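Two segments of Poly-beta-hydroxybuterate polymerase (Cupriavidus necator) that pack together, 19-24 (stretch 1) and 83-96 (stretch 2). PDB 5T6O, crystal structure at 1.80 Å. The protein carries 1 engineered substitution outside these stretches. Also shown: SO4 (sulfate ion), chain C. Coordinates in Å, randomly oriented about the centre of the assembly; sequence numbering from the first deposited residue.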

# COMPACT_ATOMS: atom_id res chain seq x y z
N GLU A 19 14.19 4.87 -44.41
CA GLU A 19 15.00 5.28 -43.27
C GLU A 19 15.25 6.77 -43.33
O GLU A 19 15.39 7.36 -44.42
CB GLU A 19 16.33 4.51 -43.22
CG GLU A 19 17.30 4.85 -44.33
CD GLU A 19 18.49 3.87 -44.42
OE1 GLU A 19 18.39 2.74 -43.90
OE2 GLU A 19 19.51 4.23 -45.04
N ASN A 20 15.31 7.39 -42.16
CA ASN A 20 15.80 8.76 -42.06
C ASN A 20 16.68 8.83 -40.82
O ASN A 20 17.12 7.81 -40.28
CB ASN A 20 14.64 9.78 -42.08
CG ASN A 20 13.75 9.73 -40.83
OD1 ASN A 20 14.03 9.04 -39.85
ND2 ASN A 20 12.65 10.48 -40.88
N GLU A 21 16.95 10.05 -40.34
CA GLU A 21 17.88 10.19 -39.23
C GLU A 21 17.33 9.57 -37.96
O GLU A 21 18.12 9.18 -37.08
CB GLU A 21 18.20 11.67 -38.99
CG GLU A 21 19.06 12.30 -40.09
CD GLU A 21 20.37 11.55 -40.31
OE1 GLU A 21 21.04 11.22 -39.31
OE2 GLU A 21 20.72 11.29 -41.48
N TYR A 22 16.01 9.43 -37.85
CA TYR A 22 15.37 9.04 -36.61
C TYR A 22 15.03 7.56 -36.54
O TYR A 22 14.95 7.02 -35.43
CB TYR A 22 14.08 9.85 -36.41
CG TYR A 22 14.34 11.32 -36.24
CD1 TYR A 22 14.48 12.16 -37.35
CD2 TYR A 22 14.46 11.89 -34.97
CE1 TYR A 22 14.73 13.52 -37.19
CE2 TYR A 22 14.71 13.25 -34.81
CZ TYR A 22 14.84 14.05 -35.92
OH TYR A 22 15.08 15.40 -35.75
N PHE A 23 14.80 6.89 -37.67
CA PHE A 23 14.33 5.52 -37.59
C PHE A 23 14.45 4.84 -38.95
O PHE A 23 14.67 5.48 -39.99
CB PHE A 23 12.88 5.46 -37.11
CG PHE A 23 11.87 5.81 -38.17
CD1 PHE A 23 11.74 7.11 -38.62
CD2 PHE A 23 11.04 4.83 -38.71
CE1 PHE A 23 10.80 7.43 -39.59
CE2 PHE A 23 10.10 5.14 -39.68
CZ PHE A 23 9.98 6.43 -40.12
N GLN A 24 14.32 3.51 -38.92
CA GLN A 24 14.11 2.68 -40.10
C GLN A 24 12.72 2.06 -40.02
O GLN A 24 12.30 1.59 -38.96
CB GLN A 24 15.15 1.57 -40.19
CG GLN A 24 16.55 2.06 -40.51
CD GLN A 24 17.54 0.93 -40.63
OE1 GLN A 24 17.64 0.07 -39.74
NE2 GLN A 24 18.27 0.91 -41.75
N SER A 83 25.23 13.80 -33.17
CA SER A 83 24.52 14.66 -34.11
C SER A 83 23.08 14.90 -33.71
O SER A 83 22.47 15.88 -34.15
CB SER A 83 24.57 14.05 -35.52
OG SER A 83 23.85 12.82 -35.57
N MET A 84 22.52 14.03 -32.86
CA MET A 84 21.14 14.14 -32.44
C MET A 84 21.00 14.59 -30.99
O MET A 84 19.90 14.52 -30.44
CB MET A 84 20.43 12.81 -32.66
CG MET A 84 20.42 12.40 -34.14
SD MET A 84 19.75 10.74 -34.35
CE MET A 84 18.03 10.99 -33.88
N ALA A 85 22.08 15.07 -30.37
CA ALA A 85 22.04 15.45 -28.96
C ALA A 85 21.06 16.58 -28.67
O ALA A 85 20.73 16.81 -27.50
CB ALA A 85 23.44 15.84 -28.50
N GLY A 86 20.59 17.30 -29.70
CA GLY A 86 19.59 18.33 -29.52
C GLY A 86 18.19 17.99 -29.98
O GLY A 86 17.34 18.89 -30.04
N SER A 87 17.91 16.73 -30.30
CA SER A 87 16.59 16.33 -30.78
C SER A 87 15.54 16.48 -29.69
O SER A 87 15.81 16.20 -28.52
CB SER A 87 16.61 14.88 -31.27
OG SER A 87 17.60 14.69 -32.26
N THR A 88 14.34 16.87 -30.08
CA THR A 88 13.27 17.20 -29.15
C THR A 88 12.16 16.16 -29.23
O THR A 88 12.10 15.34 -30.15
CB THR A 88 12.68 18.58 -29.46
OG1 THR A 88 12.07 18.54 -30.76
CG2 THR A 88 13.78 19.62 -29.45
N TRP A 89 11.26 16.22 -28.24
CA TRP A 89 10.06 15.40 -28.30
C TRP A 89 9.28 15.66 -29.59
O TRP A 89 8.82 14.72 -30.24
CB TRP A 89 9.18 15.66 -27.07
CG TRP A 89 7.82 15.01 -27.09
CD1 TRP A 89 6.66 15.54 -27.58
CD2 TRP A 89 7.47 13.71 -26.57
NE1 TRP A 89 5.62 14.66 -27.41
CE2 TRP A 89 6.09 13.53 -26.80
CE3 TRP A 89 8.20 12.69 -25.95
CZ2 TRP A 89 5.41 12.37 -26.42
CZ3 TRP A 89 7.53 11.54 -25.57
CH2 TRP A 89 6.15 11.39 -25.80
N ASP A 90 9.17 16.94 -29.99
CA ASP A 90 8.47 17.29 -31.23
C ASP A 90 9.16 16.71 -32.45
O ASP A 90 8.50 16.27 -33.40
CB ASP A 90 8.35 18.81 -31.37
CG ASP A 90 7.29 19.40 -30.45
OD1 ASP A 90 6.98 18.77 -29.43
OD2 ASP A 90 6.75 20.48 -30.76
N ASP A 91 10.50 16.72 -32.46
CA ASP A 91 11.23 16.14 -33.59
C ASP A 91 10.82 14.69 -33.79
O ASP A 91 10.59 14.24 -34.92
CB ASP A 91 12.74 16.21 -33.36
CG ASP A 91 13.30 17.61 -33.46
OD1 ASP A 91 12.67 18.50 -34.07
OD2 ASP A 91 14.42 17.79 -32.92
N TYR A 92 10.76 13.93 -32.69
CA TYR A 92 10.42 12.52 -32.76
C TYR A 92 8.99 12.32 -33.21
O TYR A 92 8.69 11.38 -33.96
CB TYR A 92 10.65 11.86 -31.40
CG TYR A 92 12.07 11.36 -31.19
CD1 TYR A 92 13.16 12.18 -31.43
CD2 TYR A 92 12.31 10.06 -30.76
CE1 TYR A 92 14.46 11.73 -31.23
CE2 TYR A 92 13.60 9.60 -30.55
CZ TYR A 92 14.67 10.43 -30.79
OH TYR A 92 15.95 9.96 -30.59
N ILE A 93 8.08 13.19 -32.76
CA ILE A 93 6.68 13.07 -33.17
C ILE A 93 6.54 13.28 -34.67
O ILE A 93 5.91 12.49 -35.37
CB ILE A 93 5.80 14.07 -32.38
CG1 ILE A 93 5.83 13.76 -30.88
CG2 ILE A 93 4.37 14.04 -32.91
CD1 ILE A 93 5.28 12.37 -30.52
N GLU A 94 7.16 14.35 -35.19
CA GLU A 94 7.01 14.71 -36.60
C GLU A 94 7.80 13.77 -37.50
O GLU A 94 7.26 13.24 -38.49
CB GLU A 94 7.46 16.15 -36.82
CG GLU A 94 7.10 16.66 -38.20
CD GLU A 94 5.62 16.96 -38.32
OE1 GLU A 94 5.14 17.87 -37.60
OE2 GLU A 94 4.93 16.28 -39.12
N HIS A 95 9.08 13.58 -37.21
CA HIS A 95 9.98 12.94 -38.16
C HIS A 95 10.09 11.43 -37.96
O HIS A 95 10.78 10.77 -38.75
CB HIS A 95 11.35 13.59 -38.08
CG HIS A 95 11.32 15.06 -38.35
ND1 HIS A 95 10.86 15.58 -39.54
CD2 HIS A 95 11.68 16.12 -37.58
CE1 HIS A 95 10.94 16.90 -39.50
NE2 HIS A 95 11.43 17.25 -38.32
N ALA A 96 9.43 10.87 -36.95
CA ALA A 96 9.43 9.42 -36.80
C ALA A 96 8.01 8.88 -36.69
O ALA A 96 7.60 8.07 -37.53
CB ALA A 96 10.26 9.01 -35.58
S SO4 C . 12.60 12.58 -44.29
O1 SO4 C . 12.07 13.78 -44.92
O2 SO4 C . 11.73 12.18 -43.18
O3 SO4 C . 13.95 12.84 -43.80
O4 SO4 C . 12.67 11.52 -45.28
O HOH W 1 17.31 16.04 -34.47

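A short loop can be fixed against a helix by very few side chains, provided that their rotamers serve the loop's own fold and the contact at once. The segments of Poly-beta-hydroxybuterate polymerase considered here are a compact example. Residues 19-24 turn through a loop and enter a strand at Phe23; residues 83-96 run through a type I beta turn, Met84 to Ser87, into a helix that begins at Trp89. The backbones approach most closely where the loop passes the helical residues at the end of the second stretch, with the CA atoms of Tyr22 and Ala96 6.0 Å apart.

Asn20 illustrates the principle best. With chi1 at 68° (p) and chi2 near 8°, its amide is placed so that both ends find partners. Asn20 OD1 turns back into its own loop and accepts from the backbone, at 2.8 Å from Tyr22 N and 3.2 Å from Phe23 N, while Asn20 N donates to Phe23 O at 3.0 Å, tightening the same turn. Asn20 ND2 lies on the helix side and donates to His95 O at 2.8 Å, almost straight at 172°. This is the one direct hydrogen bond between the stretches. The second amide proton is used as well: Asn20 ND2 donates to O2 of a sulfate ion at 3.0 Å, the ion probably acquired from the crystallisation liquor. The wider pi-type turn at 93-96 includes His95, whose carbonyl receives the amide.

Tyr22 supplies most of the buried surface on its side. Its m rotamer (chi1 -64°) and chi2 of 85° swing the ring across the helix, its hydroxyl end toward Asp91 and Ser87. Near the start of the side chain, Tyr22 CB meets Ala96 CB at 4.0 Å. Further out, the ring's edge is directed at the face of Tyr92 in an offset edge-to-face pair, planes at 84°, with Tyr22 CD2 3.7 Å from Tyr92 CE1. The CA-to-CB bond of Tyr92 points sideways, yet the end of its side chain comes nearer. The His95 ring, by contrast, is near parallel to that of Tyr22 but slid apart, so there is little overlap; His95 CB makes the closer approach, 3.5 Å from Tyr22 CE1. The extended chi2 of Met84 (t) carries its thioether toward the loop, leaving Met84 CE 3.8 Å from Tyr22 CD2 and Met84 SD 3.5 Å from Glu21 O.

At its far end the tyrosine becomes polar. Tyr22 OH packs 3.4 Å from Asp91 CB, and a water bridges the stretches, its O 2.6 Å from both Tyr22 OH and Ser87 OG. Thr88 caps the helix, Thr88 OG1 accepting from Asp91 N at 2.9 Å, and the Asp91 carboxylate answers with a hydrogen bond from Thr88 N to Asp91 OD2 at 3.0 Å, securing the first helical turn.

Phe23, with chi1 at 78° (p), adds a second aromatic contact. Phe23 CD1 lies 3.9 Å from Ala96 CB, and Phe23 CE1 sits 3.4 Å from His95 O, which approaches near the plane of the ring, where aromatic hydrogens carry slight positive charge.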